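Local structure of fimbrial subunit CupB6 (Pseudomonas aeruginosa, 5CYL) at residues 61-66 against 151-156; 155-160 against 170-175; 207-212 against 250-255; 273-278 against 332-337; 285-290 against 316-321. The protein probably serves as the adhesive tip subunit of a chaperone-usher pilus, helping Pseudomonas aeruginosa to attach to surfaces and form biofilms. One frame throughout, in Å; residues are numbered along the deposited sequence.

Contact 1 (61-66 against 151-156)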
# COMPACT_ATOMS: atom_id res chain seq x y z
N GLY A 61 -21.54 -14.00 -21.64
CA GLY A 61 -20.99 -14.91 -20.64
C GLY A 61 -19.60 -14.48 -20.18
O GLY A 61 -18.90 -13.75 -20.87
N GLY A 62 -19.20 -14.95 -19.00
CA GLY A 62 -17.84 -14.73 -18.51
C GLY A 62 -17.33 -15.90 -17.72
O GLY A 62 -18.08 -16.65 -17.15
N ASN A 63 -16.02 -16.08 -17.71
CA ASN A 63 -15.40 -16.96 -16.72
C ASN A 63 -13.91 -16.66 -16.65
O ASN A 63 -13.33 -16.11 -17.57
CB ASN A 63 -15.62 -18.41 -17.07
CG ASN A 63 -14.80 -18.86 -18.23
OD1 ASN A 63 -14.51 -18.10 -19.15
ND2 ASN A 63 -14.40 -20.11 -18.22
N TRP A 64 -13.30 -17.04 -15.54
CA TRP A 64 -11.86 -16.89 -15.34
C TRP A 64 -11.27 -18.26 -15.59
O TRP A 64 -11.71 -19.26 -14.99
CB TRP A 64 -11.52 -16.45 -13.91
CG TRP A 64 -11.64 -15.01 -13.64
CD1 TRP A 64 -12.71 -14.39 -13.08
CD2 TRP A 64 -10.67 -13.98 -13.88
NE1 TRP A 64 -12.48 -13.02 -12.98
CE2 TRP A 64 -11.22 -12.76 -13.44
CE3 TRP A 64 -9.40 -13.98 -14.41
CZ2 TRP A 64 -10.55 -11.55 -13.56
CZ3 TRP A 64 -8.71 -12.75 -14.49
CH2 TRP A 64 -9.30 -11.57 -14.08
N SER A 65 -10.27 -18.33 -16.45
CA SER A 65 -9.54 -19.60 -16.64
C SER A 65 -8.08 -19.41 -16.29
O SER A 65 -7.58 -18.29 -16.10
CB SER A 65 -9.68 -20.12 -18.06
OG SER A 65 -9.40 -19.08 -18.97
N GLY A 66 -7.37 -20.52 -16.17
CA GLY A 66 -5.93 -20.47 -15.87
C GLY A 66 -5.64 -20.54 -14.39
O GLY A 66 -4.50 -20.47 -13.96
N THR A 151 -6.67 -15.99 -16.79
CA THR A 151 -7.17 -15.20 -17.91
C THR A 151 -8.67 -14.95 -17.81
O THR A 151 -9.44 -15.83 -17.45
CB THR A 151 -6.85 -15.84 -19.28
OG1 THR A 151 -7.25 -17.20 -19.29
CG2 THR A 151 -5.37 -15.78 -19.56
N LEU A 152 -9.07 -13.71 -18.12
CA LEU A 152 -10.47 -13.30 -18.12
C LEU A 152 -11.13 -13.46 -19.51
O LEU A 152 -10.75 -12.77 -20.46
CB LEU A 152 -10.58 -11.82 -17.68
CG LEU A 152 -12.02 -11.25 -17.71
CD1 LEU A 152 -12.85 -12.05 -16.69
CD2 LEU A 152 -12.10 -9.75 -17.46
N ASN A 153 -12.15 -14.31 -19.60
CA ASN A 153 -12.84 -14.54 -20.87
C ASN A 153 -14.26 -13.99 -20.90
O ASN A 153 -15.08 -14.34 -20.07
CB ASN A 153 -12.88 -16.02 -21.19
CG ASN A 153 -11.54 -16.68 -20.97
OD1 ASN A 153 -10.61 -16.56 -21.78
ND2 ASN A 153 -11.44 -17.41 -19.89
N LEU A 154 -14.50 -13.10 -21.84
CA LEU A 154 -15.84 -12.59 -22.09
C LEU A 154 -16.38 -13.26 -23.33
O LEU A 154 -15.74 -13.26 -24.38
CB LEU A 154 -15.80 -11.07 -22.27
CG LEU A 154 -15.13 -10.31 -21.12
CD1 LEU A 154 -15.20 -8.80 -21.33
CD2 LEU A 154 -15.78 -10.67 -19.78
N TRP A 155 -17.57 -13.81 -23.24
CA TRP A 155 -18.20 -14.46 -24.40
C TRP A 155 -19.45 -13.73 -24.86
O TRP A 155 -20.42 -13.65 -24.10
CB TRP A 155 -18.58 -15.87 -24.04
CG TRP A 155 -17.43 -16.71 -23.56
CD1 TRP A 155 -16.78 -16.60 -22.38
CD2 TRP A 155 -16.80 -17.79 -24.27
NE1 TRP A 155 -15.80 -17.55 -22.28
CE2 TRP A 155 -15.79 -18.30 -23.43
CE3 TRP A 155 -17.01 -18.37 -25.52
CZ2 TRP A 155 -14.98 -19.37 -23.81
CZ3 TRP A 155 -16.21 -19.45 -25.90
CH2 TRP A 155 -15.20 -19.93 -25.04
N ALA A 156 -19.47 -13.23 -26.08
CA ALA A 156 -20.76 -12.86 -26.72
C ALA A 156 -21.24 -13.99 -27.61
O ALA A 156 -20.59 -14.29 -28.59
CB ALA A 156 -20.63 -11.59 -27.53
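Leu152 lies over one face of the Trp64 indole: its CB sits 3.9 Å from the centroid of the six-membered ring and 14° off the normal, a CH-pi contact, while CD1 of Leu152 rests nearer the rim, 3.7 Å from CE2 of Trp64. The second indole, Trp155, meets its partners by the edge, with Gly61 O in the ring plane and a weak bond from NE1 to OD1 of Asn63 at 3.4 Å. The side-chain amides of Asn63 and Asn153 are also flat groups, with planes 43° apart. ND2 of Asn153 donates within its own amide plane to OG of Ser65 at 2.8 Å, and more obliquely to Asn63 OD1 at 3.2 Å and to Asn63 O, standing above both carbonyl planes. OG of Ser65 meets OG1 of Thr151 at 2.9 Å, extending the polar row. Three hydrogen-bonded pairs, Gly61 with Trp155, Asn63 with Asn153 and Ser65 with Thr151, define the antiparallel ladder; the axes of 61-65 and 151-156 lie at 163°. Strands 56-65 and 151-160 are inner in a four-stranded antiparallel sheet, 106-112 and 185-189 outermost. Beyond it, Asn63 ND2 reaches Asp102 O, and Asn153 OD1 pairs with Ser187 OG. The chemistry divides by face: Trp64, Leu152 and Leu154 are apolar, with Leu154 packed on Phe12 and Leu43, whereas the reverse face carries a polar network in which the Asn153 amide is gripped at both ends, fixing its rotation.

Contact 2 (155-160 against 170-175)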
# COMPACT_ATOMS: atom_id res chain seq x y z
N TRP A 155 -17.57 -13.81 -23.24
CA TRP A 155 -18.20 -14.46 -24.40
C TRP A 155 -19.45 -13.73 -24.86
O TRP A 155 -20.42 -13.65 -24.10
CB TRP A 155 -18.58 -15.87 -24.04
CG TRP A 155 -17.43 -16.71 -23.56
CD1 TRP A 155 -16.78 -16.60 -22.38
CD2 TRP A 155 -16.80 -17.79 -24.27
NE1 TRP A 155 -15.80 -17.55 -22.28
CE2 TRP A 155 -15.79 -18.30 -23.43
CE3 TRP A 155 -17.01 -18.37 -25.52
CZ2 TRP A 155 -14.98 -19.37 -23.81
CZ3 TRP A 155 -16.21 -19.45 -25.90
CH2 TRP A 155 -15.20 -19.93 -25.04
N ALA A 156 -19.47 -13.23 -26.08
CA ALA A 156 -20.76 -12.86 -26.72
C ALA A 156 -21.24 -13.99 -27.61
O ALA A 156 -20.59 -14.29 -28.59
CB ALA A 156 -20.63 -11.59 -27.53
N VAL A 157 -22.34 -14.62 -27.27
CA VAL A 157 -22.81 -15.81 -28.00
C VAL A 157 -24.26 -15.68 -28.47
O VAL A 157 -25.17 -15.40 -27.65
CB VAL A 157 -22.66 -17.09 -27.14
CG1 VAL A 157 -23.15 -18.33 -27.88
CG2 VAL A 157 -21.22 -17.28 -26.71
N ASP A 158 -24.47 -15.87 -29.77
CA ASP A 158 -25.82 -15.82 -30.34
C ASP A 158 -26.55 -17.11 -30.02
O ASP A 158 -25.99 -18.20 -30.21
CB ASP A 158 -25.76 -15.55 -31.85
CG ASP A 158 -27.14 -15.62 -32.52
OD1 ASP A 158 -27.67 -16.74 -32.73
OD2 ASP A 158 -27.71 -14.55 -32.84
N ARG A 159 -27.79 -16.99 -29.55
CA ARG A 159 -28.64 -18.15 -29.23
C ARG A 159 -30.13 -17.88 -29.49
O ARG A 159 -30.55 -16.73 -29.54
CB ARG A 159 -28.43 -18.54 -27.76
CG ARG A 159 -27.00 -18.96 -27.44
CD ARG A 159 -26.84 -20.47 -27.48
NE ARG A 159 -27.56 -20.93 -26.29
CZ ARG A 159 -27.73 -22.18 -25.95
NH1 ARG A 159 -27.25 -23.14 -26.72
NH2 ARG A 159 -28.37 -22.49 -24.83
N LEU A 160 -30.93 -18.94 -29.65
CA LEU A 160 -32.40 -18.76 -29.79
C LEU A 160 -32.94 -18.15 -28.51
O LEU A 160 -32.50 -18.53 -27.45
CB LEU A 160 -33.12 -20.07 -30.10
CG LEU A 160 -32.80 -20.78 -31.44
CD1 LEU A 160 -33.64 -22.04 -31.59
CD2 LEU A 160 -32.94 -19.88 -32.67
N LEU A 170 -23.08 -21.47 -19.75
CA LEU A 170 -23.50 -20.97 -21.07
C LEU A 170 -22.99 -21.94 -22.08
O LEU A 170 -21.78 -22.06 -22.27
CB LEU A 170 -22.91 -19.59 -21.39
CG LEU A 170 -23.04 -19.18 -22.83
CD1 LEU A 170 -24.51 -19.05 -23.20
CD2 LEU A 170 -22.36 -17.84 -23.07
N ALA A 171 -23.92 -22.66 -22.72
CA ALA A 171 -23.57 -23.65 -23.76
C ALA A 171 -23.19 -22.90 -25.03
O ALA A 171 -23.87 -21.96 -25.43
CB ALA A 171 -24.71 -24.59 -24.03
N VAL A 172 -22.06 -23.26 -25.64
CA VAL A 172 -21.64 -22.60 -26.87
C VAL A 172 -21.84 -23.62 -27.98
O VAL A 172 -21.20 -24.66 -27.96
CB VAL A 172 -20.18 -22.09 -26.87
CG1 VAL A 172 -19.90 -21.39 -28.19
CG2 VAL A 172 -19.93 -21.13 -25.72
N PRO A 173 -22.72 -23.32 -28.95
CA PRO A 173 -22.98 -24.32 -29.99
C PRO A 173 -21.76 -24.70 -30.81
O PRO A 173 -20.91 -23.84 -31.10
CB PRO A 173 -24.03 -23.64 -30.87
CG PRO A 173 -24.76 -22.75 -29.93
CD PRO A 173 -23.69 -22.22 -29.02
N ALA A 174 -21.70 -25.99 -31.16
CA ALA A 174 -20.67 -26.57 -32.03
C ALA A 174 -20.69 -25.99 -33.46
O ALA A 174 -19.65 -25.81 -34.06
CB ALA A 174 -20.82 -28.09 -32.07
N ASP A 175 -21.88 -25.66 -33.96
CA ASP A 175 -22.11 -25.16 -35.32
C ASP A 175 -21.58 -23.75 -35.64
O ASP A 175 -21.47 -22.90 -34.78
CB ASP A 175 -23.60 -25.21 -35.66
CG ASP A 175 -24.41 -24.17 -34.90
OD1 ASP A 175 -24.13 -22.98 -35.04
OD2 ASP A 175 -25.32 -24.56 -34.14
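Arg159 reaches Ala171 and Pro173 because its chain bends twice: chi2 of -97° turns CD aside and chi3 of -71° turns NE again. In Val157, CG1 stands anti to the backbone N (chi1 180°), which directs that methyl at the proline and leaves CG2 for the leucine and valine. The bent arginine lays one face of its guanidinium under Ala171 O, which is 3.6 Å above the plane and displaced toward the rim, while CG of Pro173 lies at the guanidinium edge. CD of Arg159 meets CD of Pro173 at 3.9 Å, the two side chains crossing at a slant. Val157 and Pro173 come tip to tip, CG1 to CD at 4.1 Å. The second methyl of Val157, CG2, touches CD2 of Leu170 at 3.9 Å, the two side chains sliding past each other in opposite directions. Farther back along the strand, CG2 of Val172 approaches CE3 of Trp155 at 4.0 Å, the side chains crossing at about a right angle. The segment 170-175 thus lies across the face of strand 151-160 that carries Trp155, Val157 and Arg159, whereas Ala156 faces Cys10 and Phe12 of strand 6-22. No hydrogen bond joins the two segments, so the cohesion is chiefly apolar; the loop has its polar ties at other points, in the backbone bond of Leu170 with Pro105 and the salt bridge of Asp175 with Arg183.

Contact 3 (207-212 against 250-255); sequences KKCKVE and ALAKPE
Lys207 and Ala252 bring two irregular backbones together, their CA atoms 4.3 Å apart, and the touching parts run at 54° to each other without any hydrogen bond between them. The CB of Ala252 points toward segment 207-212 and sits 3.4 Å from the carbonyl O of Lys207. Beside it, the aliphatic part of Lys207 crosses Leu251 at a slant: CD and CE of Lys207 each lie 3.5 Å from CB of Leu251, and CE also comes within 3.7 Å of CD2 of Leu251. It is therefore the methylene chain that does the packing, while the ammonium goes on to Gly139 O, a hydrogen bond to a loop of the N-terminal half. Cys209 supplies the other point of contact. Its SG, set anti to the carbonyl carbon by a chi1 of -55°, faces the second segment and touches CG of Pro254 at 3.7 Å and CB of Ala252 at 3.9 Å. That same sulfur forms the disulfide with Cys248, so covalent and van der Waals links meet at one atom. Segment 207-212 precedes strand 215-225, and segment 250-255 leads from strand 239-245 into strand 255-260. Leu245 of strand 239-245 packs on both Cys209 and Pro254, Met305 of strand 299-308 bonds the Pro254 backbone, and Leu26 of the N-terminal half touches Leu251, placing the contact where the two halves of the chain meet.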
# COMPACT_ATOMS: atom_id res chain seq x y z
N LYS A 207 2.42 5.67 1.58
CA LYS A 207 3.10 5.11 2.75
C LYS A 207 4.07 6.06 3.46
O LYS A 207 4.97 5.62 4.13
CB LYS A 207 3.82 3.82 2.37
CG LYS A 207 2.90 2.71 1.88
CD LYS A 207 2.11 2.09 3.03
CE LYS A 207 1.52 0.75 2.63
NZ LYS A 207 2.54 -0.19 2.13
N LYS A 208 3.90 7.36 3.29
CA LYS A 208 4.90 8.29 3.84
C LYS A 208 4.32 9.40 4.70
O LYS A 208 3.18 9.73 4.58
CB LYS A 208 5.76 8.88 2.73
CG LYS A 208 6.64 7.83 2.05
CD LYS A 208 7.68 8.39 1.10
CE LYS A 208 7.06 9.14 -0.06
NZ LYS A 208 8.10 9.55 -1.05
N CYS A 209 5.13 9.93 5.60
CA CYS A 209 4.74 11.03 6.44
C CYS A 209 5.39 12.26 5.83
O CYS A 209 6.20 12.15 4.95
CB CYS A 209 5.18 10.84 7.90
SG CYS A 209 4.62 9.30 8.66
N LYS A 210 5.01 13.42 6.33
CA LYS A 210 5.56 14.68 5.89
C LYS A 210 6.79 15.00 6.72
O LYS A 210 6.74 15.10 7.97
CB LYS A 210 4.50 15.77 6.04
CG LYS A 210 5.02 17.18 5.87
CD LYS A 210 4.23 18.21 6.68
CE LYS A 210 5.17 19.32 7.19
NZ LYS A 210 4.64 20.70 7.01
N VAL A 211 7.89 15.22 6.02
CA VAL A 211 9.16 15.55 6.66
C VAL A 211 9.68 16.94 6.27
O VAL A 211 9.93 17.19 5.11
CB VAL A 211 10.23 14.49 6.30
CG1 VAL A 211 11.58 14.84 6.94
CG2 VAL A 211 9.77 13.11 6.72
N GLU A 212 9.85 17.80 7.27
CA GLU A 212 10.42 19.11 7.03
C GLU A 212 11.92 18.95 7.19
O GLU A 212 12.39 18.70 8.28
CB GLU A 212 9.85 20.16 7.99
CG GLU A 212 9.85 19.74 9.46
CD GLU A 212 9.91 20.91 10.44
OE1 GLU A 212 9.16 20.92 11.44
OE2 GLU A 212 10.69 21.84 10.21
N ALA A 250 -2.07 6.32 6.40
CA ALA A 250 -2.57 5.35 7.41
C ALA A 250 -1.61 4.20 7.69
O ALA A 250 -1.45 3.79 8.82
CB ALA A 250 -3.95 4.83 7.05
N LEU A 251 -0.99 3.69 6.63
CA LEU A 251 -0.15 2.49 6.67
C LEU A 251 1.34 2.77 6.72
O LEU A 251 2.15 1.86 6.63
CB LEU A 251 -0.43 1.65 5.43
CG LEU A 251 -1.28 0.42 5.62
CD1 LEU A 251 -2.44 0.65 6.56
CD2 LEU A 251 -1.77 -0.00 4.25
N ALA A 252 1.70 4.05 6.84
CA ALA A 252 3.11 4.45 7.02
C ALA A 252 3.65 3.84 8.33
O ALA A 252 2.96 3.82 9.37
CB ALA A 252 3.25 5.98 7.02
N LYS A 253 4.87 3.33 8.27
CA LYS A 253 5.53 2.76 9.42
C LYS A 253 6.95 3.25 9.38
O LYS A 253 7.81 2.45 8.99
CB LYS A 253 5.47 1.23 9.40
CG LYS A 253 4.08 0.67 9.71
CD LYS A 253 4.16 -0.63 10.51
CE LYS A 253 5.06 -1.63 9.78
NZ LYS A 253 5.18 -2.96 10.45
N PRO A 254 7.21 4.54 9.76
CA PRO A 254 8.58 4.98 9.55
C PRO A 254 9.57 4.58 10.62
O PRO A 254 9.19 4.16 11.71
CB PRO A 254 8.49 6.51 9.54
CG PRO A 254 7.11 6.84 9.98
CD PRO A 254 6.49 5.60 10.50
N GLU A 255 10.84 4.69 10.28
CA GLU A 255 11.92 4.36 11.20
C GLU A 255 12.90 5.51 11.27
O GLU A 255 12.98 6.32 10.35
CB GLU A 255 12.61 3.09 10.75
CG GLU A 255 11.82 1.83 11.05
CD GLU A 255 12.52 0.56 10.62
OE1 GLU A 255 13.07 0.48 9.50
OE2 GLU A 255 12.50 -0.38 11.43

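Contact 4 (273-278 against 332-337); sequences LSLKSG and GVADGA
Lys276 and Asp335 make the one direct hydrogen bond between the segments, backbone N to backbone O at 2.5 Å; it is nearly straight at N-H (173°) and lies almost along the C=O axis. Its length, shorter than expected, is no measure of strength at this resolution. The same Asp335 O receives a CA-H...O contact from Leu275 CA at 3.3 Å. A bridging water adds a second polar link: it accepts from Asp335 N and can donate to Lys276 O at 2.8 Å and to Val333 O at 2.9 Å, with more acceptors in reach than protons. Apolar contact comes from Leu275, whose CD1 and CD2 lie 3.8 Å and 3.9 Å from CB of Ala334. Leu273 reaches the other end of the segment, its CD1 lying 3.8 Å from Ala337 O. Gly336, without a side chain, lets Ser274 O come to 3.8 Å from its CA. CB of Asp335 points away from segment 273-278, and OD1 accepts from Gly358 N of strand 352-361. Loop 273-278 is therefore joined to segment 332-337 of strand 332-343 mainly through main-chain polar groups and one water, with leucine methyls beside them, a pattern that depends little on charged side chains.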
# COMPACT_ATOMS: atom_id res chain seq x y z
N LEU A 273 26.86 9.28 23.39
CA LEU A 273 27.05 10.41 22.48
C LEU A 273 28.19 11.31 22.97
O LEU A 273 28.29 11.64 24.15
CB LEU A 273 25.77 11.18 22.41
CG LEU A 273 25.65 12.31 21.40
CD1 LEU A 273 25.94 11.84 20.00
CD2 LEU A 273 24.26 12.91 21.47
N SER A 274 29.03 11.76 22.05
CA SER A 274 30.24 12.50 22.40
C SER A 274 29.91 13.94 22.72
O SER A 274 28.96 14.48 22.18
CB SER A 274 31.21 12.44 21.21
OG SER A 274 31.45 13.71 20.59
N LEU A 275 30.73 14.59 23.54
CA LEU A 275 30.61 16.05 23.73
C LEU A 275 31.49 16.77 22.69
O LEU A 275 32.52 16.23 22.30
CB LEU A 275 31.00 16.47 25.14
CG LEU A 275 30.22 15.93 26.34
CD1 LEU A 275 30.81 16.53 27.60
CD2 LEU A 275 28.71 16.19 26.30
N LYS A 276 31.05 17.95 22.22
CA LYS A 276 31.88 18.79 21.34
C LYS A 276 33.16 19.12 22.11
O LYS A 276 33.12 19.41 23.32
CB LYS A 276 31.16 20.07 20.93
CG LYS A 276 31.88 20.79 19.80
CD LYS A 276 31.08 21.92 19.16
CE LYS A 276 31.66 22.22 17.77
NZ LYS A 276 30.79 22.88 16.74
N SER A 277 34.31 19.08 21.45
CA SER A 277 35.57 19.17 22.22
C SER A 277 35.94 20.62 22.61
O SER A 277 35.40 21.56 22.07
CB SER A 277 36.71 18.53 21.45
OG SER A 277 37.05 19.35 20.35
N GLY A 278 36.82 20.75 23.59
CA GLY A 278 37.19 22.05 24.12
C GLY A 278 36.29 22.51 25.25
O GLY A 278 36.18 23.70 25.49
N GLY A 332 33.39 22.01 32.28
CA GLY A 332 33.25 22.86 31.13
C GLY A 332 31.93 22.83 30.39
O GLY A 332 30.93 22.35 30.89
N VAL A 333 31.93 23.37 29.18
CA VAL A 333 30.72 23.45 28.36
C VAL A 333 30.46 22.05 27.84
O VAL A 333 31.38 21.47 27.31
CB VAL A 333 30.91 24.40 27.18
CG1 VAL A 333 29.80 24.22 26.14
CG2 VAL A 333 30.97 25.81 27.70
N ALA A 334 29.24 21.51 28.03
CA ALA A 334 28.96 20.15 27.58
C ALA A 334 27.91 20.16 26.48
O ALA A 334 26.69 20.13 26.74
CB ALA A 334 28.52 19.29 28.74
N ASP A 335 28.38 20.14 25.24
CA ASP A 335 27.45 20.17 24.10
C ASP A 335 27.61 18.99 23.17
O ASP A 335 28.71 18.57 22.89
CB ASP A 335 27.56 21.49 23.33
CG ASP A 335 27.02 22.69 24.11
OD1 ASP A 335 26.36 22.55 25.17
OD2 ASP A 335 27.27 23.82 23.63
N GLY A 336 26.48 18.46 22.70
CA GLY A 336 26.53 17.35 21.77
C GLY A 336 25.47 17.45 20.71
O GLY A 336 24.48 18.16 20.89
N ALA A 337 25.67 16.75 19.62
CA ALA A 337 24.67 16.84 18.55
C ALA A 337 24.40 15.49 17.92
O ALA A 337 25.33 14.74 17.70
CB ALA A 337 25.14 17.82 17.51
O HOH W 1 30.88 20.03 24.85

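Contact 5 (285-290 against 316-321)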
# COMPACT_ATOMS: atom_id res chain seq x y z
N ILE A 285 26.80 11.92 26.65
CA ILE A 285 25.34 11.99 26.75
C ILE A 285 24.69 10.62 26.43
O ILE A 285 25.09 9.95 25.47
CB ILE A 285 24.83 13.06 25.80
CG1 ILE A 285 25.24 14.42 26.32
CG2 ILE A 285 23.33 13.04 25.73
CD1 ILE A 285 25.13 15.49 25.28
N VAL A 286 23.73 10.19 27.23
CA VAL A 286 22.96 8.98 26.89
C VAL A 286 21.49 9.31 26.59
O VAL A 286 20.88 10.06 27.33
CB VAL A 286 23.04 7.89 27.97
CG1 VAL A 286 24.39 7.20 27.89
CG2 VAL A 286 22.81 8.45 29.34
N VAL A 287 20.91 8.71 25.55
CA VAL A 287 19.50 8.92 25.24
C VAL A 287 18.73 7.62 25.30
O VAL A 287 19.07 6.61 24.63
CB VAL A 287 19.32 9.51 23.85
CG1 VAL A 287 17.89 10.01 23.67
CG2 VAL A 287 20.29 10.63 23.66
N LYS A 288 17.65 7.64 26.07
CA LYS A 288 16.87 6.44 26.27
C LYS A 288 15.56 6.40 25.46
O LYS A 288 14.75 7.33 25.53
CB LYS A 288 16.60 6.30 27.74
CG LYS A 288 15.79 5.08 28.02
CD LYS A 288 15.14 5.28 29.36
CE LYS A 288 14.60 3.98 29.83
NZ LYS A 288 14.02 4.09 31.19
N ASN A 289 15.36 5.32 24.70
CA ASN A 289 14.18 5.09 23.87
C ASN A 289 13.03 4.68 24.79
O ASN A 289 13.11 3.68 25.49
CB ASN A 289 14.49 4.04 22.79
CG ASN A 289 13.28 3.62 21.94
OD1 ASN A 289 12.13 3.57 22.40
ND2 ASN A 289 13.55 3.27 20.71
N GLY A 290 11.97 5.48 24.77
CA GLY A 290 10.82 5.29 25.65
C GLY A 290 10.08 4.00 25.38
O GLY A 290 9.59 3.35 26.32
N LEU A 316 11.72 10.16 23.81
CA LEU A 316 13.12 10.12 24.20
C LEU A 316 13.40 10.89 25.49
O LEU A 316 12.70 11.84 25.82
CB LEU A 316 14.00 10.67 23.09
CG LEU A 316 14.03 9.92 21.76
CD1 LEU A 316 14.64 10.78 20.66
CD2 LEU A 316 14.81 8.63 21.86
N SER A 317 14.43 10.46 26.21
CA SER A 317 14.94 11.18 27.36
C SER A 317 16.46 11.20 27.30
O SER A 317 17.08 10.26 26.82
CB SER A 317 14.45 10.56 28.68
OG SER A 317 15.21 9.42 29.00
N ALA A 318 17.07 12.27 27.77
CA ALA A 318 18.52 12.43 27.69
C ALA A 318 19.15 12.89 29.00
O ALA A 318 18.51 13.58 29.79
CB ALA A 318 18.87 13.40 26.57
N ALA A 319 20.39 12.49 29.22
CA ALA A 319 21.13 12.88 30.41
C ALA A 319 22.62 12.82 30.16
O ALA A 319 23.08 12.19 29.20
CB ALA A 319 20.76 12.04 31.62
N TYR A 320 23.37 13.52 31.00
CA TYR A 320 24.82 13.38 31.03
C TYR A 320 25.23 12.06 31.69
O TYR A 320 24.59 11.61 32.65
CB TYR A 320 25.42 14.55 31.81
CG TYR A 320 25.42 15.81 31.00
CD1 TYR A 320 26.14 15.88 29.80
CD2 TYR A 320 24.71 16.92 31.41
CE1 TYR A 320 26.16 17.03 29.04
CE2 TYR A 320 24.69 18.08 30.65
CZ TYR A 320 25.41 18.14 29.47
OH TYR A 320 25.46 19.31 28.71
N ILE A 321 26.28 11.44 31.18
CA ILE A 321 26.82 10.24 31.82
C ILE A 321 28.29 10.43 32.08
O ILE A 321 28.99 11.04 31.25
CB ILE A 321 26.59 8.99 30.97
CG1 ILE A 321 26.81 7.72 31.81
CG2 ILE A 321 27.46 9.03 29.72
CD1 ILE A 321 26.57 6.43 31.07
O HOH W 2 12.81 8.08 27.45
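Val286 and Lys288 form the hydrogen-bonded pairs with Ala319 and Ser317, and the strand axes run antiparallel at 159° with a closest approach of 4.6 Å. Each pair gives two backbone bonds, from Val286 N to Ala319 O at 2.9 Å and from Lys288 N to Ser317 O at 2.8 Å, with the longer return bonds from Ala319 N to Val286 O and from Ser317 N to Lys288 O. CA-H...O contacts run alongside the backbone bonds, for instance Val287 CA to Ser317 O at 3.2 Å. One water donates to Lys288 O at 2.8 Å and bonds weakly to OG of Ser317. Apolar contact falls on both faces. On one, Ile285 and Tyr320 lie side by side pointing the same way, CG1 of Ile285 3.9 Å from CE1 of Tyr320, and CG1 of Val287, anti to its backbone N (chi1 -167°), meets CD2 of Leu316 at 3.8 Å. On the other, Val286 and Ile321 cross at about a right angle, CG1 of Val286 3.9 Å from CD1 of Ile321. The face of Ile285, Val287 and Ala318 packs on Phe356 of strand 352-361, while Leu221 of strand 215-225 touches Ile285, Ala318 and Tyr320. At its far edge segment 316-321 bonds Phe241 and Arg239 of strand 239-245, so along 316-321 the strand lies between 239-245 and 283-289 in the C-terminal sheet.

Overall arrangement
Following the chain from the N terminus, contact 1 closes an 84-residue excursion by pairing strands 56-65 and 151-160. Contact 2 begins on the shared residues Trp155 and Ala156 and closes a much shorter loop that folds back over the same sheet, touching contact 1. Contact 3 comes next in series, tying the approach to strand 215-225 to the loop before strand 255-260; its centre is about 40 Å from that of contact 1. Contact 4 then closes a long loop within which contact 5 both opens and closes. These two touch, through Ala334 O with Tyr320 OH and Leu273 N with Ile285 O, and lie across the chain's centre from contacts 1 and 2.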